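Local coordinates for protein 3,6-diketocamphane 1,6 monooxygenase (Pseudomonas putida, PDB 4UWM) that catalyses, with reduced FMN and oxygen, the Baeyer-Villiger conversion of a diketocamphane to a lactone during growth on (-)-camphor, at residues Phe73-His78 and Gly101-Gly106; Asn140-Glu145 and Gly163-Ala168; Phe203-Pro208 and Leu230-Glu235; Asp325-Lys330 and Lys367-Lys372. All coordinates share one frame; numbering follows the deposited sequence. Where two conformers were deposited one is given.

Interaction 1: residues Phe73-His78 and Gly101-Gly106; sequences FAPMAH and GRYFLG. With FMN (flavin mononucleotide), chain C.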
# COMPACT_ATOMS: atom_id res chain seq x y z
N PHE A 73 -6.60 13.09 -0.48
CA PHE A 73 -6.59 11.96 0.47
C PHE A 73 -5.57 12.15 1.58
O PHE A 73 -4.53 12.76 1.35
CB PHE A 73 -6.26 10.66 -0.26
CG PHE A 73 -7.29 10.25 -1.26
CD1 PHE A 73 -8.40 9.51 -0.86
CD2 PHE A 73 -7.13 10.56 -2.60
CE1 PHE A 73 -9.35 9.11 -1.79
CE2 PHE A 73 -8.07 10.14 -3.54
CZ PHE A 73 -9.19 9.43 -3.13
N ALA A 74 -5.86 11.63 2.77
CA ALA A 74 -4.88 11.59 3.83
C ALA A 74 -5.04 10.35 4.67
O ALA A 74 -6.15 10.05 5.12
CB ALA A 74 -5.00 12.83 4.74
N PRO A 75 -3.93 9.63 4.93
CA PRO A 75 -3.98 8.70 6.04
C PRO A 75 -4.14 9.51 7.32
O PRO A 75 -3.46 10.55 7.51
CB PRO A 75 -2.59 8.00 5.98
CG PRO A 75 -1.71 8.99 5.32
CD PRO A 75 -2.57 9.74 4.34
N MET A 76 -5.02 9.05 8.20
CA MET A 76 -5.32 9.78 9.43
C MET A 76 -5.49 8.83 10.61
O MET A 76 -6.63 8.54 11.04
CB MET A 76 -6.57 10.65 9.25
CG MET A 76 -6.83 11.65 10.38
SD MET A 76 -5.45 12.80 10.57
CE MET A 76 -5.53 13.64 8.98
N ALA A 77 -4.39 8.33 11.16
CA ALA A 77 -3.00 8.72 10.82
C ALA A 77 -2.12 7.50 10.56
O ALA A 77 -2.35 6.42 11.12
CB ALA A 77 -2.42 9.49 12.00
N HIS A 78 -1.06 7.67 9.77
CA HIS A 78 0.01 6.66 9.82
C HIS A 78 0.62 6.64 11.21
O HIS A 78 0.96 7.70 11.77
CB HIS A 78 1.10 6.97 8.78
CG HIS A 78 0.75 6.58 7.39
ND1 HIS A 78 0.18 5.36 7.07
CD2 HIS A 78 0.95 7.22 6.21
CE1 HIS A 78 0.03 5.29 5.75
NE2 HIS A 78 0.46 6.41 5.21
N GLY A 101 -0.21 15.53 -5.84
CA GLY A 101 -0.32 16.42 -4.69
C GLY A 101 -1.69 16.53 -4.03
O GLY A 101 -1.84 17.30 -3.08
N ARG A 102 -2.68 15.78 -4.52
CA ARG A 102 -3.98 15.69 -3.85
C ARG A 102 -3.84 14.78 -2.65
O ARG A 102 -4.51 13.74 -2.58
CB ARG A 102 -5.07 15.10 -4.77
CG ARG A 102 -5.32 15.85 -6.07
CD ARG A 102 -6.48 15.24 -6.85
NE ARG A 102 -6.18 13.97 -7.51
CZ ARG A 102 -6.90 12.85 -7.39
NH1 ARG A 102 -7.99 12.79 -6.61
NH2 ARG A 102 -6.55 11.78 -8.08
N TYR A 103 -3.01 15.20 -1.70
CA TYR A 103 -2.57 14.31 -0.63
C TYR A 103 -2.14 15.15 0.53
O TYR A 103 -1.56 16.21 0.33
CB TYR A 103 -1.40 13.42 -1.15
CG TYR A 103 -0.82 12.53 -0.10
CD1 TYR A 103 0.20 12.98 0.73
CD2 TYR A 103 -1.30 11.23 0.08
CE1 TYR A 103 0.72 12.19 1.73
CE2 TYR A 103 -0.79 10.41 1.08
CZ TYR A 103 0.23 10.90 1.89
OH TYR A 103 0.75 10.12 2.90
N PHE A 104 -2.43 14.72 1.76
CA PHE A 104 -1.70 15.22 2.91
C PHE A 104 -1.52 14.11 3.91
O PHE A 104 -2.14 13.05 3.78
CB PHE A 104 -2.30 16.52 3.52
CG PHE A 104 -3.71 16.40 4.03
CD1 PHE A 104 -4.79 16.41 3.15
CD2 PHE A 104 -3.96 16.31 5.41
CE1 PHE A 104 -6.10 16.31 3.62
CE2 PHE A 104 -5.26 16.20 5.89
CZ PHE A 104 -6.33 16.21 4.98
N LEU A 105 -0.67 14.33 4.91
CA LEU A 105 -0.20 13.26 5.78
C LEU A 105 -0.58 13.45 7.25
O LEU A 105 -0.07 14.36 7.93
CB LEU A 105 1.33 13.12 5.64
CG LEU A 105 2.08 12.24 6.64
CD1 LEU A 105 1.72 10.77 6.45
CD2 LEU A 105 3.60 12.46 6.48
N GLY A 106 -1.41 12.55 7.76
CA GLY A 106 -1.65 12.49 9.19
C GLY A 106 -0.62 11.59 9.84
O GLY A 106 -0.36 10.49 9.35
N1 FMN C . -6.59 9.39 16.03
C2 FMN C . -6.26 9.50 14.72
O2 FMN C . -5.06 9.64 14.40
N3 FMN C . -7.17 9.47 13.73
C4 FMN C . -8.48 9.33 13.97
O4 FMN C . -9.28 9.31 13.02
C4A FMN C . -8.94 9.19 15.38
N5 FMN C . -10.24 9.04 15.71
C5A FMN C . -10.64 8.92 17.00
C6 FMN C . -12.00 8.77 17.30
C7 FMN C . -12.43 8.64 18.62
C7M FMN C . -13.90 8.48 18.92
C8 FMN C . -11.42 8.67 19.72
C8M FMN C . -11.82 8.54 21.16
C9 FMN C . -10.07 8.83 19.42
C9A FMN C . -9.63 8.95 18.11
N10 FMN C . -8.25 9.11 17.80
C10 FMN C . -7.88 9.23 16.43
C1' FMN C . -7.24 9.13 18.87
C2' FMN C . -6.87 10.55 19.28
O2' FMN C . -6.61 11.30 18.09
C3' FMN C . -5.63 10.55 20.17
O3' FMN C . -6.05 10.52 21.54
C4' FMN C . -4.75 11.77 19.88
O4' FMN C . -3.97 11.55 18.70
C5' FMN C . -3.83 12.14 21.04
O5' FMN C . -4.53 13.15 21.76
P FMN C . -3.85 14.09 22.86
O1P FMN C . -2.46 14.41 22.40
O2P FMN C . -4.78 15.26 22.82
O3P FMN C . -3.92 13.26 24.11
O HOH W 1 0.38 7.43 2.64
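F73 bridges Y103 backbone to backbone in the beta-alpha-beta unit formed by strand 72-79, helix 85-98 and strand 105-108 of the luciferase-like TIM barrel, where the two strands run parallel. Its bonds go to the residues flanking Y103: F73 N donates to R102 O at 3.0 Å, reaching it from above the carbonyl plane, and F73 O accepts from F104 N at 2.9 Å. The F73 ring lies alongside the R102 side chain, ring and guanidinium planes 64° apart; the guanidinium is tied to A65 O, I71 O and T68 OG1. In F104, CG stands between the backbone N and the carbonyl carbon (chi1 61°), and the ring turns a face to A74 CB, which sits over its centre at 3.5 Å in a CH-pi contact. G106 is gripped at both ends: its N donates to P75 O at 2.9 Å, and its O accepts from H78 N at 2.9 Å. A side chain here would run into P75 O. These two bonds bracket the cis peptide between M76 and A77, whose own oxygen, M76 O, accepts from FMN N3 at 2.9 Å and is also bonded to S44 OG. L105 CD1 meets the edge of the H78 ring, whose ND1 is bonded to E45. One water joins the remaining polar tips, 2.8 Å from H78 NE2 and 2.7 Å from Y103 OH.

Interaction 2: residues Asn140-Glu145 and Gly163-Ala168; sequences NDMVRE and GKYWDA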
# COMPACT_ATOMS: atom_id res chain seq x y z
N ASN A 140 5.81 8.59 21.78
CA ASN A 140 5.98 9.98 21.30
C ASN A 140 7.40 10.29 20.83
O ASN A 140 7.59 11.03 19.86
CB ASN A 140 5.50 11.00 22.34
CG ASN A 140 3.98 10.95 22.56
OD1 ASN A 140 3.19 10.76 21.62
ND2 ASN A 140 3.57 11.12 23.80
N ASP A 141 8.39 9.73 21.52
CA ASP A 141 9.79 9.85 21.09
C ASP A 141 10.00 9.13 19.76
O ASP A 141 10.72 9.62 18.88
CB ASP A 141 10.74 9.24 22.12
CG ASP A 141 10.82 10.04 23.42
OD1 ASP A 141 10.40 11.22 23.44
OD2 ASP A 141 11.32 9.48 24.42
N MET A 142 9.38 7.95 19.62
CA MET A 142 9.35 7.23 18.34
C MET A 142 8.77 8.08 17.21
O MET A 142 9.36 8.15 16.13
CB MET A 142 8.63 5.88 18.47
CG MET A 142 9.35 4.95 19.39
SD MET A 142 8.58 3.35 19.65
CE MET A 142 9.18 2.43 18.23
N VAL A 143 7.64 8.76 17.47
CA VAL A 143 7.05 9.68 16.47
C VAL A 143 8.03 10.76 16.05
O VAL A 143 8.18 11.06 14.86
CB VAL A 143 5.70 10.30 16.94
CG1 VAL A 143 5.22 11.41 16.01
CG2 VAL A 143 4.62 9.23 17.10
N ARG A 144 8.72 11.36 17.03
CA ARG A 144 9.69 12.43 16.77
C ARG A 144 10.87 11.97 15.90
O ARG A 144 11.25 12.65 14.96
CB ARG A 144 10.21 12.99 18.10
CG ARG A 144 10.59 14.46 18.07
CD ARG A 144 10.95 14.95 19.47
NE ARG A 144 9.98 14.54 20.48
CZ ARG A 144 10.25 13.75 21.52
NH1 ARG A 144 11.48 13.27 21.69
NH2 ARG A 144 9.30 13.43 22.38
N GLU A 145 11.45 10.83 16.24
CA GLU A 145 12.61 10.32 15.50
C GLU A 145 12.19 9.94 14.08
O GLU A 145 12.91 10.22 13.13
CB GLU A 145 13.27 9.14 16.22
CG GLU A 145 14.57 8.64 15.57
CD GLU A 145 15.20 7.48 16.32
OE1 GLU A 145 15.23 7.51 17.56
OE2 GLU A 145 15.67 6.53 15.69
N GLY A 163 19.85 6.10 15.23
CA GLY A 163 18.97 6.63 16.24
C GLY A 163 18.72 5.66 17.37
O GLY A 163 19.27 4.55 17.38
N LYS A 164 17.86 6.06 18.30
CA LYS A 164 17.47 5.20 19.40
C LYS A 164 16.57 4.06 18.91
O LYS A 164 16.59 2.94 19.46
CB LYS A 164 16.76 6.00 20.50
CG LYS A 164 16.75 5.31 21.85
CD LYS A 164 15.75 5.91 22.81
CE LYS A 164 15.62 5.04 24.05
NZ LYS A 164 14.65 5.62 25.02
N TYR A 165 15.78 4.35 17.88
CA TYR A 165 14.77 3.40 17.43
C TYR A 165 15.03 2.85 16.03
O TYR A 165 14.66 1.70 15.74
CB TYR A 165 13.39 4.06 17.51
CG TYR A 165 13.01 4.44 18.93
CD1 TYR A 165 12.73 3.46 19.88
CD2 TYR A 165 12.93 5.78 19.32
CE1 TYR A 165 12.39 3.79 21.18
CE2 TYR A 165 12.60 6.13 20.64
CZ TYR A 165 12.33 5.12 21.55
OH TYR A 165 11.98 5.39 22.85
N TRP A 166 15.63 3.65 15.16
CA TRP A 166 15.95 3.17 13.82
C TRP A 166 17.32 3.62 13.32
O TRP A 166 17.80 4.68 13.70
CB TRP A 166 14.94 3.68 12.79
CG TRP A 166 13.54 3.25 13.03
CD1 TRP A 166 12.97 2.05 12.71
CD2 TRP A 166 12.50 4.02 13.66
NE1 TRP A 166 11.65 2.03 13.08
CE2 TRP A 166 11.33 3.23 13.66
CE3 TRP A 166 12.45 5.32 14.19
CZ2 TRP A 166 10.12 3.68 14.18
CZ3 TRP A 166 11.22 5.77 14.73
CH2 TRP A 166 10.07 4.95 14.71
N ASP A 167 17.88 2.84 12.41
CA ASP A 167 18.95 3.34 11.54
C ASP A 167 18.35 3.66 10.17
O ASP A 167 17.56 2.88 9.64
CB ASP A 167 20.05 2.29 11.39
CG ASP A 167 20.73 1.98 12.70
OD1 ASP A 167 20.87 2.90 13.53
OD2 ASP A 167 21.08 0.82 12.91
N ALA A 168 18.73 4.80 9.60
CA ALA A 168 18.22 5.20 8.30
C ALA A 168 19.14 6.22 7.67
O ALA A 168 19.96 6.82 8.35
CB ALA A 168 16.83 5.81 8.47
O HOH W 2 12.69 7.42 24.07
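E145 reaches from helix 139-155 into the turn of the beta hairpin made by strands 159-162 and 167-170. With CG anti to the backbone N (chi1 -174°) and the chain extended beyond it, its carboxylate meets consecutive backbone N-H groups. E145 OE2 accepts from W166 N at 2.9 Å and from Y165 N at 3.1 Å, both on its syn side, while OE1 takes weak bonds from K164 N and Y165 N. One turn back, M142 CG lies over the centre of the Y165 ring, 3.4 Å from its centroid in a CH-pi contact, and M142 SD adds a Met-aromatic contact over the same face. M142 O meets the edge of the W166 indole in its plane, 3.3 Å from CZ3. Further out, the hairpin turn is closed by G163 N bonding W166 O at 2.9 Å, Y165 OH is tied to N138 N, and W166 packs edge-to-face with H84. An alanine in place of E145 would probably leave the N-H groups of Y165 and W166 without their acceptor and the turn less firmly held to the helix. With several backbone donors converging on it, the carboxylate is likely to stay ionised.

Interaction 3: residues Phe203-Pro208 and Leu230-Glu235; sequences FSYNSP and LKRHWE. With FMN (flavin mononucleotide), chain C.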
# COMPACT_ATOMS: atom_id res chain seq x y z
N PHE A 203 -7.52 14.65 20.95
CA PHE A 203 -8.77 14.32 21.63
C PHE A 203 -8.89 14.90 23.03
O PHE A 203 -9.95 15.44 23.37
CB PHE A 203 -9.11 12.82 21.64
CG PHE A 203 -10.46 12.52 22.27
CD1 PHE A 203 -11.65 12.87 21.61
CD2 PHE A 203 -10.55 11.93 23.53
CE1 PHE A 203 -12.88 12.61 22.19
CE2 PHE A 203 -11.78 11.68 24.11
CZ PHE A 203 -12.95 12.02 23.44
N SER A 204 -7.82 14.85 23.83
CA SER A 204 -7.88 15.33 25.21
C SER A 204 -8.07 16.85 25.30
O SER A 204 -7.81 17.57 24.33
CB SER A 204 -6.67 14.85 26.01
OG SER A 204 -5.49 15.51 25.61
N TYR A 205 -8.57 17.30 26.45
CA TYR A 205 -8.92 18.71 26.68
C TYR A 205 -7.71 19.63 26.50
O TYR A 205 -7.73 20.54 25.66
CB TYR A 205 -9.53 18.87 28.08
CG TYR A 205 -10.03 20.27 28.38
CD1 TYR A 205 -11.20 20.75 27.79
CD2 TYR A 205 -9.32 21.11 29.24
CE1 TYR A 205 -11.65 22.03 28.05
CE2 TYR A 205 -9.77 22.39 29.51
CZ TYR A 205 -10.93 22.85 28.91
OH TYR A 205 -11.39 24.12 29.17
N ASN A 206 -6.68 19.39 27.31
CA ASN A 206 -5.40 20.09 27.18
C ASN A 206 -4.48 19.25 26.31
O ASN A 206 -3.67 18.47 26.81
CB ASN A 206 -4.77 20.33 28.56
CG ASN A 206 -5.60 21.24 29.44
OD1 ASN A 206 -6.09 22.29 29.01
ND2 ASN A 206 -5.76 20.86 30.70
N SER A 207 -4.62 19.40 24.99
CA SER A 207 -4.00 18.50 24.01
C SER A 207 -2.52 18.75 23.66
O SER A 207 -2.18 19.76 23.01
CB SER A 207 -4.85 18.50 22.74
OG SER A 207 -4.37 17.55 21.80
N PRO A 208 -1.63 17.82 24.06
CA PRO A 208 -0.22 17.86 23.66
C PRO A 208 -0.06 17.81 22.14
O PRO A 208 0.87 18.43 21.60
CB PRO A 208 0.37 16.60 24.30
CG PRO A 208 -0.53 16.30 25.44
CD PRO A 208 -1.90 16.66 24.94
N LEU A 230 -13.40 22.06 22.30
CA LEU A 230 -13.14 22.61 20.98
C LEU A 230 -12.42 23.95 21.10
O LEU A 230 -11.45 24.23 20.39
CB LEU A 230 -14.43 22.71 20.16
CG LEU A 230 -14.22 23.08 18.68
CD1 LEU A 230 -13.30 22.08 17.97
CD2 LEU A 230 -15.54 23.21 17.93
N LYS A 231 -12.89 24.78 22.03
CA LYS A 231 -12.25 26.06 22.26
C LYS A 231 -10.86 25.89 22.88
O LYS A 231 -9.91 26.54 22.44
CB LYS A 231 -13.15 26.97 23.11
CG LYS A 231 -14.35 27.51 22.34
CD LYS A 231 -15.08 28.61 23.11
CE LYS A 231 -15.83 28.04 24.30
NZ LYS A 231 -16.12 29.10 25.31
N ARG A 232 -10.73 25.00 23.87
CA ARG A 232 -9.42 24.70 24.45
C ARG A 232 -8.40 24.22 23.41
O ARG A 232 -7.22 24.60 23.45
CB ARG A 232 -9.54 23.68 25.59
CG ARG A 232 -8.28 23.49 26.43
CD ARG A 232 -7.83 24.78 27.11
NE ARG A 232 -6.48 24.65 27.65
CZ ARG A 232 -5.62 25.65 27.77
NH1 ARG A 232 -5.95 26.89 27.40
NH2 ARG A 232 -4.42 25.41 28.26
N HIS A 233 -8.85 23.40 22.47
CA HIS A 233 -8.00 22.92 21.37
C HIS A 233 -7.42 24.09 20.59
O HIS A 233 -6.21 24.15 20.38
CB HIS A 233 -8.77 21.97 20.44
CG HIS A 233 -8.79 20.55 20.91
ND1 HIS A 233 -9.04 19.49 20.06
CD2 HIS A 233 -8.55 20.01 22.13
CE1 HIS A 233 -8.98 18.36 20.75
NE2 HIS A 233 -8.68 18.65 22.01
N TRP A 234 -8.28 25.03 20.18
CA TRP A 234 -7.80 26.18 19.43
C TRP A 234 -6.91 27.12 20.26
O TRP A 234 -5.93 27.64 19.73
CB TRP A 234 -8.93 26.93 18.71
CG TRP A 234 -8.35 27.90 17.75
CD1 TRP A 234 -8.22 29.24 17.93
CD2 TRP A 234 -7.73 27.60 16.49
NE1 TRP A 234 -7.60 29.81 16.85
CE2 TRP A 234 -7.28 28.82 15.95
CE3 TRP A 234 -7.53 26.42 15.76
CZ2 TRP A 234 -6.64 28.90 14.71
CZ3 TRP A 234 -6.90 26.50 14.53
CH2 TRP A 234 -6.45 27.74 14.02
N GLU A 235 -7.24 27.31 21.54
CA GLU A 235 -6.39 28.05 22.48
C GLU A 235 -4.97 27.48 22.48
O GLU A 235 -4.01 28.21 22.23
CB GLU A 235 -6.93 27.98 23.91
CG GLU A 235 -8.13 28.87 24.20
CD GLU A 235 -8.61 28.75 25.64
OE1 GLU A 235 -7.98 28.03 26.43
OE2 GLU A 235 -9.64 29.37 25.97
N1 FMN C . -6.59 9.39 16.03
C2 FMN C . -6.26 9.50 14.72
O2 FMN C . -5.06 9.64 14.40
N3 FMN C . -7.17 9.47 13.73
C4 FMN C . -8.48 9.33 13.97
O4 FMN C . -9.28 9.31 13.02
C4A FMN C . -8.94 9.19 15.38
N5 FMN C . -10.24 9.04 15.71
C5A FMN C . -10.64 8.92 17.00
C6 FMN C . -12.00 8.77 17.30
C7 FMN C . -12.43 8.64 18.62
C7M FMN C . -13.90 8.48 18.92
C8 FMN C . -11.42 8.67 19.72
C8M FMN C . -11.82 8.54 21.16
C9 FMN C . -10.07 8.83 19.42
C9A FMN C . -9.63 8.95 18.11
N10 FMN C . -8.25 9.11 17.80
C10 FMN C . -7.88 9.23 16.43
C1' FMN C . -7.24 9.13 18.87
C2' FMN C . -6.87 10.55 19.28
O2' FMN C . -6.61 11.30 18.09
C3' FMN C . -5.63 10.55 20.17
O3' FMN C . -6.05 10.52 21.54
C4' FMN C . -4.75 11.77 19.88
O4' FMN C . -3.97 11.55 18.70
C5' FMN C . -3.83 12.14 21.04
O5' FMN C . -4.53 13.15 21.76
P FMN C . -3.85 14.09 22.86
O1P FMN C . -2.46 14.41 22.40
O2P FMN C . -4.78 15.26 22.82
O3P FMN C . -3.92 13.26 24.11
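R232, on helix 227-244, meets the loop 203-208 with both its aliphatic stem and its guanidinium. CG is anti to the backbone N (chi1 -170°) and comes over one face of the Y205 ring, 3.7 Å from its centroid in a CH-pi contact. Beyond the bend at chi2, R232 NE donates to N206 OD1, in one of two conformers, at 2.8 Å, the oxygen in the guanidinium plane and the amide turned almost perpendicular to it. H233 follows and reaches deeper: NE2 donates to S204 O at 2.7 Å, the oxygen lying near the ring plane, while ND1 is bonded to S222 OG. Farther on, one conformer of E235 meets R232 NH1 through OE1 in a salt bridge, in the guanidinium plane. An alanine in place of R232 removes CG and the guanidinium, and would probably leave the N206 amide without its donor, free to turn, and E235 without its charge partner. The loop is the phosphate-binding segment after strand 198-202: S204 OG and S204 N donate to FMN O2P at 2.9 and 3.2 Å, F203 N adds weak bonds to FMN O2P and O5', and S207 OG, at the N-cap of helix 208-216, donates to O2P and caps M210 N. H233 is thus placed as a second-shell residue and probably steadies the S204 carbonyl, while the hydroxyls and N-H groups probably offset the phosphate charge.

Interaction 4: residues Asp325-Lys330 and Lys367-Lys372; sequences DTVTEK and KEVAPK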
# COMPACT_ATOMS: atom_id res chain seq x y z
N ASP A 325 -31.58 23.24 6.26
CA ASP A 325 -31.68 24.48 7.04
C ASP A 325 -31.37 24.25 8.52
O ASP A 325 -30.60 25.01 9.11
CB ASP A 325 -33.05 25.16 6.87
CG ASP A 325 -33.23 25.78 5.49
OD1 ASP A 325 -32.26 26.37 4.96
OD2 ASP A 325 -34.34 25.69 4.95
N THR A 326 -31.96 23.21 9.11
CA THR A 326 -31.69 22.84 10.51
C THR A 326 -30.19 22.61 10.77
O THR A 326 -29.64 23.08 11.78
CB THR A 326 -32.47 21.58 10.90
OG1 THR A 326 -33.86 21.80 10.65
CG2 THR A 326 -32.26 21.23 12.36
N VAL A 327 -29.53 21.90 9.86
CA VAL A 327 -28.10 21.63 9.99
C VAL A 327 -27.29 22.92 9.82
O VAL A 327 -26.36 23.17 10.60
CB VAL A 327 -27.64 20.48 9.07
CG1 VAL A 327 -26.11 20.37 9.04
CG2 VAL A 327 -28.25 19.17 9.55
N THR A 328 -27.67 23.73 8.83
CA THR A 328 -27.01 25.03 8.60
C THR A 328 -27.08 25.92 9.85
O THR A 328 -26.08 26.54 10.24
CB THR A 328 -27.61 25.76 7.39
OG1 THR A 328 -27.54 24.92 6.23
CG2 THR A 328 -26.84 27.06 7.10
N GLU A 329 -28.25 25.98 10.47
CA GLU A 329 -28.43 26.80 11.66
C GLU A 329 -27.64 26.24 12.84
O GLU A 329 -27.00 27.01 13.57
CB GLU A 329 -29.91 26.96 12.01
CG GLU A 329 -30.62 27.98 11.14
CD GLU A 329 -32.12 28.04 11.37
OE1 GLU A 329 -32.57 27.79 12.52
OE2 GLU A 329 -32.86 28.33 10.41
N LYS A 330 -27.66 24.92 13.00
CA LYS A 330 -26.86 24.24 14.03
C LYS A 330 -25.35 24.51 13.90
O LYS A 330 -24.66 24.67 14.91
CB LYS A 330 -27.13 22.73 14.03
CG LYS A 330 -28.27 22.32 14.94
CD LYS A 330 -28.76 20.93 14.58
CE LYS A 330 -29.68 20.37 15.65
NZ LYS A 330 -30.37 19.14 15.15
N LYS A 367 -23.29 20.37 -1.06
CA LYS A 367 -23.85 21.33 -2.02
C LYS A 367 -24.80 22.38 -1.40
O LYS A 367 -24.81 23.53 -1.84
CB LYS A 367 -24.58 20.60 -3.15
CG LYS A 367 -23.66 19.93 -4.16
CD LYS A 367 -24.45 19.14 -5.18
CE LYS A 367 -23.55 18.60 -6.28
NZ LYS A 367 -24.26 17.62 -7.15
N GLU A 368 -25.58 21.98 -0.40
CA GLU A 368 -26.63 22.85 0.16
C GLU A 368 -26.31 23.43 1.54
O GLU A 368 -26.76 24.53 1.87
CB GLU A 368 -27.98 22.12 0.21
CG GLU A 368 -28.61 21.87 -1.15
CD GLU A 368 -30.08 21.49 -1.06
OE1 GLU A 368 -30.76 21.90 -0.08
OE2 GLU A 368 -30.57 20.80 -1.98
N VAL A 369 -25.55 22.70 2.35
CA VAL A 369 -25.25 23.18 3.70
C VAL A 369 -23.95 23.98 3.76
O VAL A 369 -23.96 25.18 4.09
CB VAL A 369 -25.26 22.05 4.76
CG1 VAL A 369 -24.85 22.58 6.12
CG2 VAL A 369 -26.63 21.41 4.85
N ALA A 370 -22.84 23.33 3.43
CA ALA A 370 -21.52 23.92 3.64
C ALA A 370 -21.24 25.20 2.83
O ALA A 370 -20.60 26.11 3.36
CB ALA A 370 -20.41 22.89 3.44
N PRO A 371 -21.71 25.28 1.57
CA PRO A 371 -21.48 26.53 0.83
C PRO A 371 -22.03 27.79 1.52
O PRO A 371 -21.55 28.89 1.27
CB PRO A 371 -22.22 26.29 -0.48
CG PRO A 371 -22.15 24.82 -0.67
CD PRO A 371 -22.35 24.27 0.71
N LYS A 372 -23.01 27.61 2.40
CA LYS A 372 -23.63 28.73 3.11
C LYS A 372 -22.87 29.15 4.35
O LYS A 372 -23.00 30.27 4.81
CB LYS A 372 -25.09 28.42 3.47
CG LYS A 372 -26.10 29.06 2.52
CD LYS A 372 -26.47 28.15 1.36
CE LYS A 372 -27.84 27.52 1.57
NZ LYS A 372 -28.14 26.50 0.53
O HOH W 3 -28.75 25.68 4.08
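T328 and V369 bring the two helical segments closest, their CA atoms 5.5 Å apart, at a place where helix 356-369 widens into a pi-type turn before a short 3-10 segment, 370-372. V369 CG1, anti to the backbone N (chi1 176°), is wedged between two neighbours on the other helix: V327 CG1 at 3.9 Å, the two valines crossing at about a right angle, and T328 OG1 at 3.6 Å. T328 and V369 slide past each other in opposite directions, bringing the threonine hydroxyl rather than its methyl against the valine. That hydroxyl is nonetheless satisfied. It bonds P324 O one turn back in its own chain, and it accepts from a water 2.6 Å from T328 OG1. The same water donates to E368 O at a longer 3.2 Å, so the only polar link between the two segments runs through solvent. K372 NZ, in one of two conformers, donates to the same E368 O at 2.8 Å, on a lone pair. T328 CG2 touches K372 CB more loosely, at 4.3 Å. The contact is plain helix packing on the outside of the barrel, away from the flavin. Helix 324-338 follows strand 320-322, to which K330 NZ reaches back at V321 O; V369 also packs on I331, the next residue of helix 324-338 after this segment, and A370 on M3, just ahead of strand 4-9.

Overall arrangement
Interactions 1 and 3 both reach FMN but grip different parts of it: interaction 1 holds the isoalloxazine ring at N3, interaction 3 the phosphate. Their centres are 22 Å apart and their nearest atoms about 11 Å, with the flavin spanning between. H10, T201 and S209 add further bonds to the cofactor. Interaction 2 lies toward the surface, its D141 side chain about 13 Å from FMN, with nearest atoms about 6 Å from interaction 3 and about 7 Å from interaction 1; D167 there forms a salt bridge to K137 of the second subunit. Interaction 4 is remote from the pocket, its centre 44 Å from that of interaction 2 across the chain's centre.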